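Rbstp0775 protein (Geobacillus stearothermophilus, PDB 1RZ3) is of unknown function but probably acts as an ATP-dependent kinase of the phosphoribulokinase and uridine kinase family, within the P-loop NTPase clan. Local coordinates at residues C11-L15 with T45-I51; R22-D28 with D126-G132; V53-H57 with T119-S123; L89-R95 with E139-F144. All coordinates share one frame; numbering follows the deposited sequence.

Interaction 1. Residues C11-L15 with T45-I51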
# COMPACT_ATOMS: atom_id res chain seq x y z
N CYS A 11 -0.24 3.96 -16.73
CA CYS A 11 1.04 3.37 -17.06
C CYS A 11 1.90 4.40 -17.81
O CYS A 11 3.08 4.57 -17.51
CB CYS A 11 0.83 2.12 -17.92
SG CYS A 11 2.35 1.27 -18.40
N LYS A 12 1.29 5.08 -18.77
CA LYS A 12 2.00 6.10 -19.55
C LYS A 12 2.51 7.20 -18.61
O LYS A 12 3.65 7.66 -18.73
CB LYS A 12 1.06 6.72 -20.59
CG LYS A 12 1.75 7.70 -21.53
CD LYS A 12 0.75 8.46 -22.38
CE LYS A 12 -0.11 9.38 -21.52
NZ LYS A 12 0.72 10.35 -20.74
N THR A 13 1.65 7.62 -17.69
CA THR A 13 2.01 8.65 -16.73
C THR A 13 3.22 8.21 -15.91
O THR A 13 4.16 8.98 -15.69
CB THR A 13 0.82 8.93 -15.78
OG1 THR A 13 -0.26 9.48 -16.55
CG2 THR A 13 1.21 9.92 -14.68
N ILE A 14 3.21 6.95 -15.47
CA ILE A 14 4.30 6.41 -14.67
C ILE A 14 5.59 6.32 -15.48
O ILE A 14 6.67 6.60 -14.96
CB ILE A 14 3.91 5.02 -14.10
CG1 ILE A 14 2.87 5.20 -12.98
CG2 ILE A 14 5.15 4.28 -13.58
CD1 ILE A 14 2.21 3.91 -12.53
N LEU A 15 5.48 5.95 -16.75
CA LEU A 15 6.66 5.84 -17.59
C LEU A 15 7.29 7.20 -17.93
O LEU A 15 8.40 7.26 -18.47
CB LEU A 15 6.33 5.10 -18.88
CG LEU A 15 5.97 3.61 -18.73
CD1 LEU A 15 5.48 3.06 -20.08
CD2 LEU A 15 7.20 2.85 -18.25
N THR A 45 1.36 -4.74 -16.92
CA THR A 45 1.50 -3.89 -18.10
C THR A 45 2.90 -3.27 -18.18
O THR A 45 3.50 -3.18 -19.26
CB THR A 45 0.44 -2.77 -18.08
OG1 THR A 45 -0.86 -3.36 -17.91
CG2 THR A 45 0.46 -1.99 -19.38
N LEU A 46 3.43 -2.85 -17.03
CA LEU A 46 4.76 -2.25 -16.99
C LEU A 46 5.83 -3.26 -17.40
O LEU A 46 6.75 -2.92 -18.15
CB LEU A 46 5.05 -1.71 -15.58
CG LEU A 46 4.29 -0.43 -15.21
CD1 LEU A 46 4.39 -0.16 -13.72
CD2 LEU A 46 4.85 0.75 -16.00
N ARG A 47 5.70 -4.49 -16.92
CA ARG A 47 6.67 -5.52 -17.28
C ARG A 47 6.71 -5.75 -18.78
O ARG A 47 7.77 -5.98 -19.36
CB ARG A 47 6.34 -6.83 -16.56
CG ARG A 47 6.52 -6.76 -15.05
CD ARG A 47 6.19 -8.09 -14.39
NE ARG A 47 6.34 -7.99 -12.94
CZ ARG A 47 5.32 -8.05 -12.08
NH1 ARG A 47 4.09 -8.22 -12.53
NH2 ARG A 47 5.55 -7.91 -10.78
N GLU A 48 5.55 -5.68 -19.42
CA GLU A 48 5.47 -5.87 -20.85
C GLU A 48 6.09 -4.69 -21.58
O GLU A 48 6.42 -4.78 -22.76
CB GLU A 48 4.02 -6.10 -21.27
CG GLU A 48 3.43 -7.32 -20.57
CD GLU A 48 1.99 -7.58 -20.93
OE1 GLU A 48 1.14 -6.68 -20.72
OE2 GLU A 48 1.70 -8.70 -21.41
N GLN A 49 6.27 -3.58 -20.87
CA GLN A 49 6.89 -2.39 -21.45
C GLN A 49 8.39 -2.44 -21.15
O GLN A 49 9.11 -1.48 -21.39
CB GLN A 49 6.30 -1.11 -20.85
CG GLN A 49 4.80 -0.97 -20.97
CD GLN A 49 4.29 -1.26 -22.37
OE1 GLN A 49 4.77 -0.69 -23.35
NE2 GLN A 49 3.31 -2.15 -22.47
N GLY A 50 8.84 -3.56 -20.61
CA GLY A 50 10.26 -3.72 -20.31
C GLY A 50 10.71 -3.22 -18.95
O GLY A 50 11.90 -2.97 -18.75
N ILE A 51 9.77 -3.06 -18.02
CA ILE A 51 10.11 -2.59 -16.68
C ILE A 51 10.06 -3.72 -15.66
O ILE A 51 9.06 -4.43 -15.57
CB ILE A 51 9.13 -1.49 -16.20
CG1 ILE A 51 9.02 -0.37 -17.25
CG2 ILE A 51 9.59 -0.95 -14.85
CD1 ILE A 51 10.33 0.33 -17.56
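Cys11, Ile14 and Leu15 of helix 3-15 make an apolar helix-helix contact, without a hydrogen bond across it, with Thr45, Leu46, Gln49 and Ile51, which span the last turn of helix 35-48 and the Schellman motif that ends it. Both helices lie on the same face of the parallel sheet, since Ile14 touches Met127 and Leu46 touches Met129 of strand 127-132. In this P-loop NTPase fold, helix 35-48 starts in a probable P-loop, so the contact is made at the end remote from it.

The common point is Leu46 CD2, met by Cys11 SG at 3.5 Å, by Leu15 CD2 at 3.9 Å and by Ile14 CG2 at 4.3 Å. Cys11 SG stands anti to its own N (chi1 -180°), which turns it across the gap and also brings it within 3.9 Å of Thr45 CG2. Leu15 and Leu46 run past each other in opposite senses. Leu15 divides its two methyls: CD1 meets Gln49 CG, the two side chains crossing at about a right angle, while CD2 lies 3.8 Å from Ile51 CG1. Gly50, with positive phi, is the C-prime residue of the Schellman motif, and the turn there brings Ile51 round to face Leu15; Gly50 N bonds Arg47 O at 2.9 Å. Leu46 O takes two N-H donors from opposite faces of its carbonyl plane, Gln49 N on one and Ile51 N, 3.0 Å away, on the other.

Interaction 2. Residues R22-D28 with D126-G132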
# COMPACT_ATOMS: atom_id res chain seq x y z
N ARG A 22 15.95 3.26 -8.28
CA ARG A 22 14.66 2.60 -8.20
C ARG A 22 13.56 3.64 -8.01
O ARG A 22 13.74 4.62 -7.28
CB ARG A 22 14.61 1.62 -7.02
CG ARG A 22 15.58 0.47 -7.10
CD ARG A 22 15.54 -0.34 -5.82
NE ARG A 22 16.52 -1.43 -5.82
CZ ARG A 22 16.94 -2.05 -4.73
NH1 ARG A 22 16.47 -1.69 -3.54
NH2 ARG A 22 17.84 -3.02 -4.82
N LEU A 23 12.44 3.44 -8.68
CA LEU A 23 11.30 4.35 -8.54
C LEU A 23 10.30 3.65 -7.63
O LEU A 23 9.85 2.54 -7.92
CB LEU A 23 10.67 4.62 -9.91
CG LEU A 23 9.54 5.65 -9.96
CD1 LEU A 23 10.06 7.02 -9.50
CD2 LEU A 23 9.00 5.74 -11.37
N VAL A 24 9.95 4.29 -6.51
CA VAL A 24 9.00 3.71 -5.57
C VAL A 24 7.61 4.30 -5.78
O VAL A 24 7.40 5.50 -5.60
CB VAL A 24 9.48 3.94 -4.12
CG1 VAL A 24 8.50 3.32 -3.14
CG2 VAL A 24 10.87 3.33 -3.94
N LEU A 25 6.67 3.44 -6.15
CA LEU A 25 5.29 3.85 -6.43
C LEU A 25 4.35 3.36 -5.34
O LEU A 25 4.56 2.30 -4.75
CB LEU A 25 4.83 3.25 -7.76
CG LEU A 25 5.82 3.27 -8.92
CD1 LEU A 25 5.33 2.35 -10.03
CD2 LEU A 25 5.98 4.70 -9.42
N GLY A 26 3.31 4.13 -5.08
CA GLY A 26 2.36 3.73 -4.07
C GLY A 26 0.95 3.81 -4.63
O GLY A 26 0.62 4.73 -5.37
N ILE A 27 0.14 2.82 -4.29
CA ILE A 27 -1.25 2.80 -4.71
C ILE A 27 -2.03 2.83 -3.40
O ILE A 27 -2.17 1.82 -2.71
CB ILE A 27 -1.61 1.54 -5.51
CG1 ILE A 27 -0.78 1.50 -6.81
CG2 ILE A 27 -3.09 1.54 -5.85
CD1 ILE A 27 -1.13 0.33 -7.72
N ASP A 28 -2.50 4.03 -3.05
CA ASP A 28 -3.23 4.26 -1.81
C ASP A 28 -4.73 4.25 -2.09
O ASP A 28 -5.20 4.78 -3.08
CB ASP A 28 -2.78 5.61 -1.25
CG ASP A 28 -3.29 5.89 0.15
OD1 ASP A 28 -3.53 4.94 0.93
OD2 ASP A 28 -3.43 7.08 0.49
N ASP A 126 13.43 -2.02 -11.45
CA ASP A 126 13.42 -0.65 -11.96
C ASP A 126 12.44 0.15 -11.09
O ASP A 126 12.65 1.34 -10.83
CB ASP A 126 12.95 -0.61 -13.41
CG ASP A 126 13.89 -1.33 -14.34
OD1 ASP A 126 15.09 -0.98 -14.37
OD2 ASP A 126 13.43 -2.25 -15.05
N MSE A 127 11.38 -0.53 -10.66
CA MSE A 127 10.36 0.11 -9.84
C MSE A 127 9.86 -0.83 -8.76
O MSE A 127 9.83 -2.05 -8.94
CB MSE A 127 9.16 0.51 -10.70
CG MSE A 127 9.48 1.30 -11.95
SE MSE A 127 7.87 1.98 -12.83
CE MSE A 127 8.73 3.08 -14.18
N ILE A 128 9.47 -0.25 -7.63
CA ILE A 128 8.93 -1.01 -6.51
C ILE A 128 7.52 -0.47 -6.35
O ILE A 128 7.32 0.74 -6.23
CB ILE A 128 9.70 -0.74 -5.19
CG1 ILE A 128 11.19 -1.05 -5.38
CG2 ILE A 128 9.08 -1.56 -4.06
CD1 ILE A 128 11.46 -2.45 -5.86
N MSE A 129 6.53 -1.35 -6.37
CA MSE A 129 5.15 -0.91 -6.23
C MSE A 129 4.54 -1.43 -4.94
O MSE A 129 4.58 -2.63 -4.66
CB MSE A 129 4.31 -1.38 -7.42
CG MSE A 129 2.92 -0.78 -7.42
SE MSE A 129 1.92 -1.41 -8.91
CE MSE A 129 2.78 -0.40 -10.31
N ILE A 130 3.97 -0.52 -4.16
CA ILE A 130 3.36 -0.85 -2.89
C ILE A 130 1.90 -0.41 -2.89
O ILE A 130 1.59 0.74 -3.20
CB ILE A 130 4.10 -0.14 -1.73
CG1 ILE A 130 5.58 -0.52 -1.77
CG2 ILE A 130 3.47 -0.50 -0.39
CD1 ILE A 130 6.44 0.22 -0.77
N GLU A 131 0.99 -1.33 -2.57
CA GLU A 131 -0.43 -1.00 -2.52
C GLU A 131 -0.99 -1.35 -1.15
O GLU A 131 -0.60 -2.36 -0.56
CB GLU A 131 -1.20 -1.76 -3.62
CG GLU A 131 -1.21 -3.28 -3.48
CD GLU A 131 -2.38 -3.81 -2.66
OE1 GLU A 131 -3.17 -3.00 -2.14
OE2 GLU A 131 -2.50 -5.05 -2.54
N GLY A 132 -1.88 -0.51 -0.65
CA GLY A 132 -2.48 -0.76 0.65
C GLY A 132 -3.27 0.43 1.15
O GLY A 132 -3.31 1.47 0.51
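Leu23 and Met127 lie side by side and point the same way, with Leu23 CD2 3.9 Å from the CE methyl of Met127, a selenomethionine. Next along, Leu25 crosses both selenomethionines obliquely: its CD1 methyl touches both Met127 SE and Met129 CE, each at 3.8 Å. The bend of Met129 at chi3 (-73°) turns CE back to Leu25, while Met129 SE itself lies 3.7 Å from Ile27 CD1. These residues share the face on which helix 35-48 lies. On the other face Val24 CG1 and Ile130 CD1 are 4.4 Å apart, and Phe56 and Phe94 also pack on Ile130.

Six backbone bonds fix this in-step pairing. In the straightest, Leu25 N gives its hydrogen to Ile128 O at 2.8 Å and 174°, nearly along the C=O axis. Ile27 N instead approaches Ile130 O in the carbonyl plane. The side chain of Glu131 touches Ile27 through CB, and its carboxylate leads away, with OE2 bonded to His57 ND1 and Thr36 OG1. The strand axes run 17° apart, and strand 23-29 leads into a probable P-loop. Two adjacent parallel strands at the centre of a sheet ordered 2-3-1-4-5 are typical of the kinase-type P-loop fold.

Interaction 3. Residues V53-H57 with T119-S123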
# COMPACT_ATOMS: atom_id res chain seq x y z
N VAL A 53 9.39 -4.87 -12.19
CA VAL A 53 8.64 -4.35 -11.05
C VAL A 53 8.49 -5.36 -9.91
O VAL A 53 8.13 -6.52 -10.14
CB VAL A 53 7.21 -3.93 -11.49
CG1 VAL A 53 6.46 -3.29 -10.32
CG2 VAL A 53 7.28 -2.97 -12.67
N CYS A 54 8.77 -4.91 -8.69
CA CYS A 54 8.64 -5.73 -7.48
C CYS A 54 7.39 -5.17 -6.78
O CYS A 54 7.27 -3.96 -6.61
CB CYS A 54 9.88 -5.57 -6.60
SG CYS A 54 9.84 -6.50 -5.05
N VAL A 55 6.48 -6.05 -6.37
CA VAL A 55 5.24 -5.60 -5.74
C VAL A 55 5.06 -6.05 -4.29
O VAL A 55 5.35 -7.20 -3.95
CB VAL A 55 4.01 -6.10 -6.53
CG1 VAL A 55 2.73 -5.52 -5.95
CG2 VAL A 55 4.15 -5.74 -8.02
N PHE A 56 4.59 -5.14 -3.44
CA PHE A 56 4.32 -5.42 -2.03
C PHE A 56 2.85 -5.11 -1.79
O PHE A 56 2.30 -4.17 -2.37
CB PHE A 56 5.18 -4.53 -1.12
CG PHE A 56 6.62 -4.94 -1.05
CD1 PHE A 56 7.03 -5.95 -0.19
CD2 PHE A 56 7.56 -4.32 -1.86
CE1 PHE A 56 8.37 -6.34 -0.13
CE2 PHE A 56 8.90 -4.71 -1.81
CZ PHE A 56 9.31 -5.72 -0.94
N HIS A 57 2.21 -5.90 -0.93
CA HIS A 57 0.80 -5.72 -0.61
C HIS A 57 0.75 -5.55 0.91
O HIS A 57 1.02 -6.49 1.65
CB HIS A 57 0.01 -6.97 -1.02
CG HIS A 57 0.10 -7.28 -2.48
ND1 HIS A 57 -0.69 -6.66 -3.43
CD2 HIS A 57 0.89 -8.14 -3.17
CE1 HIS A 57 -0.39 -7.12 -4.63
NE2 HIS A 57 0.57 -8.02 -4.50
N THR A 119 11.09 -14.22 1.72
CA THR A 119 12.02 -13.24 1.19
C THR A 119 11.59 -12.65 -0.15
O THR A 119 11.06 -13.35 -1.01
CB THR A 119 13.42 -13.88 1.03
OG1 THR A 119 13.89 -14.30 2.32
CG2 THR A 119 14.41 -12.90 0.42
N VAL A 120 11.81 -11.35 -0.30
CA VAL A 120 11.49 -10.66 -1.54
C VAL A 120 12.77 -10.00 -2.03
O VAL A 120 13.43 -9.28 -1.28
CB VAL A 120 10.41 -9.56 -1.34
CG1 VAL A 120 10.18 -8.82 -2.65
CG2 VAL A 120 9.10 -10.20 -0.88
N TYR A 121 13.14 -10.27 -3.27
CA TYR A 121 14.36 -9.70 -3.83
C TYR A 121 14.07 -8.41 -4.58
O TYR A 121 13.21 -8.38 -5.47
CB TYR A 121 15.03 -10.71 -4.77
CG TYR A 121 15.63 -11.87 -4.02
CD1 TYR A 121 16.94 -11.81 -3.54
CD2 TYR A 121 14.87 -13.01 -3.74
CE1 TYR A 121 17.49 -12.86 -2.80
CE2 TYR A 121 15.41 -14.06 -3.00
CZ TYR A 121 16.71 -13.98 -2.53
OH TYR A 121 17.25 -15.01 -1.79
N LEU A 122 14.78 -7.35 -4.22
CA LEU A 122 14.63 -6.04 -4.85
C LEU A 122 15.66 -5.92 -5.96
O LEU A 122 15.39 -5.37 -7.03
CB LEU A 122 14.83 -4.93 -3.82
CG LEU A 122 13.86 -4.98 -2.64
CD1 LEU A 122 14.07 -3.76 -1.74
CD2 LEU A 122 12.43 -5.00 -3.17
N SER A 123 16.85 -6.44 -5.67
CA SER A 123 17.99 -6.45 -6.59
C SER A 123 17.98 -5.40 -7.69
O SER A 123 18.14 -4.21 -7.42
CB SER A 123 18.14 -7.84 -7.20
OG SER A 123 18.19 -8.83 -6.19
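Phe56 reaches across to Val120 and Leu122 with the far half of its ring. From CB the chain leaves with CG anti to the carbonyl carbon (chi1 -75°), and this directs the ring toward the other segment while CB, CG and the two CD atoms stay back. On one flank of the ring, Phe56 CE1 lies 4.0 Å from Val120 CG2. At the tip, Phe56 CZ approaches Val120 CG1 to 3.6 Å and also has Leu122 CD2 at 3.9 Å. On the other flank, Phe56 CE2 is 3.8 Å from Leu122 CD2, a methyl lying in the ring plane at its edge. Phe56 and Val120 come from opposite directions, whereas Leu122 crosses the phenylalanine at about a right angle.

The segments belong to different sheets. Strand 53-57 is the outermost strand of the parallel core, its backbone bonded to Met127 and Met129, and strand 114-121 pairs with 102-109 in an antiparallel two-stranded sheet, consistent with the beta hairpin that uridine kinases carry beside the core. The axes of 53-57 and 119-121 come no closer than 8.5 Å and run at 147°, too far apart for backbone pairing, so the gap is spanned mainly by side chains. An alanine at Phe56 would remove every ring contact described and would probably leave a gap beside Val120 and Leu122 that Cys54 alone would not fill.

Cys54 adds a second bridge. Its sulfur, anti to the backbone N, rests against the same two methyls, with Cys54 SG 3.4 Å from Val120 CG1 and 3.5 Å from Leu122 CD2.

Interaction 4. Residues L89-R95 with E139-F144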
# COMPACT_ATOMS: atom_id res chain seq x y z
N LEU A 89 7.83 -1.42 10.24
CA LEU A 89 7.75 -1.39 8.78
C LEU A 89 8.57 -0.24 8.21
O LEU A 89 9.17 -0.37 7.14
CB LEU A 89 6.30 -1.30 8.32
CG LEU A 89 5.55 -2.62 8.55
CD1 LEU A 89 4.05 -2.38 8.43
CD2 LEU A 89 6.04 -3.67 7.55
N THR A 90 8.59 0.89 8.92
CA THR A 90 9.37 2.02 8.44
C THR A 90 10.84 1.61 8.42
O THR A 90 11.56 1.86 7.45
CB THR A 90 9.24 3.24 9.38
OG1 THR A 90 7.87 3.65 9.46
CG2 THR A 90 10.08 4.40 8.86
N HIS A 91 11.29 0.97 9.50
CA HIS A 91 12.68 0.53 9.63
C HIS A 91 13.06 -0.63 8.71
O HIS A 91 14.10 -0.59 8.05
CB HIS A 91 12.96 0.09 11.07
CG HIS A 91 13.13 1.21 12.04
ND1 HIS A 91 12.26 2.28 12.11
CD2 HIS A 91 14.05 1.41 13.02
CE1 HIS A 91 12.63 3.08 13.09
NE2 HIS A 91 13.71 2.58 13.66
N GLN A 92 12.22 -1.65 8.67
CA GLN A 92 12.52 -2.85 7.90
C GLN A 92 12.04 -2.93 6.46
O GLN A 92 12.47 -3.81 5.71
CB GLN A 92 12.03 -4.08 8.67
CG GLN A 92 12.63 -4.20 10.07
CD GLN A 92 14.14 -4.07 10.07
OE1 GLN A 92 14.82 -4.60 9.19
NE2 GLN A 92 14.67 -3.37 11.07
N LEU A 93 11.14 -2.03 6.07
CA LEU A 93 10.65 -2.05 4.70
C LEU A 93 10.87 -0.73 3.95
O LEU A 93 11.70 -0.65 3.04
CB LEU A 93 9.15 -2.41 4.67
CG LEU A 93 8.45 -2.41 3.31
CD1 LEU A 93 9.12 -3.39 2.37
CD2 LEU A 93 6.98 -2.79 3.50
N PHE A 94 10.13 0.30 4.34
CA PHE A 94 10.22 1.58 3.65
C PHE A 94 11.60 2.21 3.53
O PHE A 94 11.98 2.63 2.44
CB PHE A 94 9.21 2.55 4.27
CG PHE A 94 7.78 2.14 4.04
CD1 PHE A 94 7.18 2.32 2.80
CD2 PHE A 94 7.06 1.49 5.04
CE1 PHE A 94 5.89 1.86 2.55
CE2 PHE A 94 5.76 1.03 4.81
CZ PHE A 94 5.18 1.21 3.56
N ARG A 95 12.35 2.27 4.63
CA ARG A 95 13.70 2.86 4.58
C ARG A 95 14.65 2.05 3.71
O ARG A 95 15.67 2.55 3.25
CB ARG A 95 14.30 2.97 5.99
CG ARG A 95 13.69 4.03 6.88
CD ARG A 95 14.45 4.11 8.21
NE ARG A 95 13.88 5.10 9.11
CZ ARG A 95 14.33 5.35 10.34
NH1 ARG A 95 15.38 4.68 10.81
NH2 ARG A 95 13.74 6.27 11.09
N GLU A 139 4.88 8.75 8.51
CA GLU A 139 6.08 7.92 8.63
C GLU A 139 6.56 7.30 7.32
O GLU A 139 7.78 7.15 7.11
CB GLU A 139 5.83 6.80 9.65
CG GLU A 139 5.56 7.24 11.09
CD GLU A 139 4.17 7.84 11.31
OE1 GLU A 139 3.25 7.59 10.49
OE2 GLU A 139 3.99 8.55 12.32
N TRP A 140 5.63 6.94 6.44
CA TRP A 140 5.96 6.29 5.18
C TRP A 140 6.09 7.20 3.96
O TRP A 140 6.85 6.91 3.04
CB TRP A 140 4.93 5.19 4.89
CG TRP A 140 4.80 4.17 6.01
CD1 TRP A 140 5.71 3.91 7.00
CD2 TRP A 140 3.73 3.24 6.18
NE1 TRP A 140 5.26 2.86 7.78
CE2 TRP A 140 4.05 2.43 7.30
CE3 TRP A 140 2.53 3.00 5.50
CZ2 TRP A 140 3.22 1.41 7.75
CZ3 TRP A 140 1.70 1.98 5.95
CH2 TRP A 140 2.05 1.20 7.07
N ARG A 141 5.33 8.30 3.95
CA ARG A 141 5.34 9.26 2.84
C ARG A 141 6.68 9.61 2.18
O ARG A 141 6.80 9.61 0.95
CB ARG A 141 4.72 10.60 3.29
CG ARG A 141 3.24 10.60 3.50
CD ARG A 141 2.69 12.02 3.31
NE ARG A 141 3.08 12.97 4.35
CZ ARG A 141 2.44 13.13 5.51
NH1 ARG A 141 1.38 12.39 5.78
NH2 ARG A 141 2.84 14.05 6.38
N PRO A 142 7.71 9.93 2.99
CA PRO A 142 9.01 10.30 2.43
C PRO A 142 9.65 9.27 1.51
O PRO A 142 10.52 9.61 0.71
CB PRO A 142 9.88 10.53 3.67
CG PRO A 142 8.88 10.81 4.77
CD PRO A 142 7.77 9.86 4.46
N PHE A 143 9.22 8.02 1.60
CA PHE A 143 9.83 6.97 0.80
C PHE A 143 9.14 6.63 -0.52
O PHE A 143 9.56 5.70 -1.20
CB PHE A 143 10.00 5.73 1.68
CG PHE A 143 10.78 6.01 2.93
CD1 PHE A 143 12.14 6.28 2.86
CD2 PHE A 143 10.14 6.10 4.16
CE1 PHE A 143 12.86 6.64 4.00
CE2 PHE A 143 10.85 6.46 5.31
CZ PHE A 143 12.21 6.73 5.22
N PHE A 144 8.11 7.39 -0.87
CA PHE A 144 7.38 7.18 -2.13
C PHE A 144 7.76 8.29 -3.11
O PHE A 144 7.79 9.46 -2.74
CB PHE A 144 5.87 7.24 -1.91
CG PHE A 144 5.30 6.04 -1.22
CD1 PHE A 144 5.10 4.85 -1.92
CD2 PHE A 144 4.95 6.09 0.12
CE1 PHE A 144 4.56 3.73 -1.28
CE2 PHE A 144 4.42 4.98 0.77
CZ PHE A 144 4.22 3.79 0.06
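Phe94 lies face to face on the five-membered ring of Trp140, the centroids 3.9 Å apart and the planes at 23°. Phe94 CG stands anti to the carbonyl carbon (chi1 -66°), which carries the ring out over the indole, with Phe94 CE2 3.3 Å from Trp140 CD2. Phe94 CE1 also comes within 3.6 Å of Phe144 CZ, the two rings oblique to one another. The three form an aromatic cluster beside Ile130 of the central sheet.

CH-pi contacts follow. Trp140 CB stands 4.0 Å from the Phe94 centroid, almost on its normal, and Arg95 CA is 4.2 Å from the centroid of Phe143, over its face. Among the other apolar contacts, Leu89 CD1 reaches Trp140 CZ2 at 3.9 Å.

At the polar edge, Thr90 OG1 lies in the indole plane, 3.2 Å from Trp140 NE1. That hydroxyl is hydrogen-bonded to Val86 O, which NE1 also meets weakly. Replacing Trp140 by an alanine would strip the indole from Leu89 and would probably leave one face of Phe94 without its stacking partner.

Helix 86-94 thus meets the loop before strand 146-150 through a mostly apolar and aromatic contact, whose strength probably rests on the close fit of ring faces rather than on hydrogen bonds.

Overall arrangement
Interaction 2 forms the centre of the parallel sheet, and the other three lie around it. Interaction 1 is on one face, the two centres about 13 Å apart, with Ile14 CG2 3.6 Å from Met127 SE. Interaction 4 is on the other, about 12 Å between centres, where Phe94 and Phe144 reach Ile130. Interaction 3, its centre about 10 Å from that of interaction 2, lies at the edge strand 53-57, neighbour of 127-132. Interactions 1 and 4 do not touch, their nearest atoms being about 11 Å apart. Along the chain, interaction 1 crosses 2 but closes before 3 and 4 open, 3 is nested inside 2, and 4 crosses both. Sequence-distant helices, hairpin and loop are thereby gathered round one probable nucleotide-binding core.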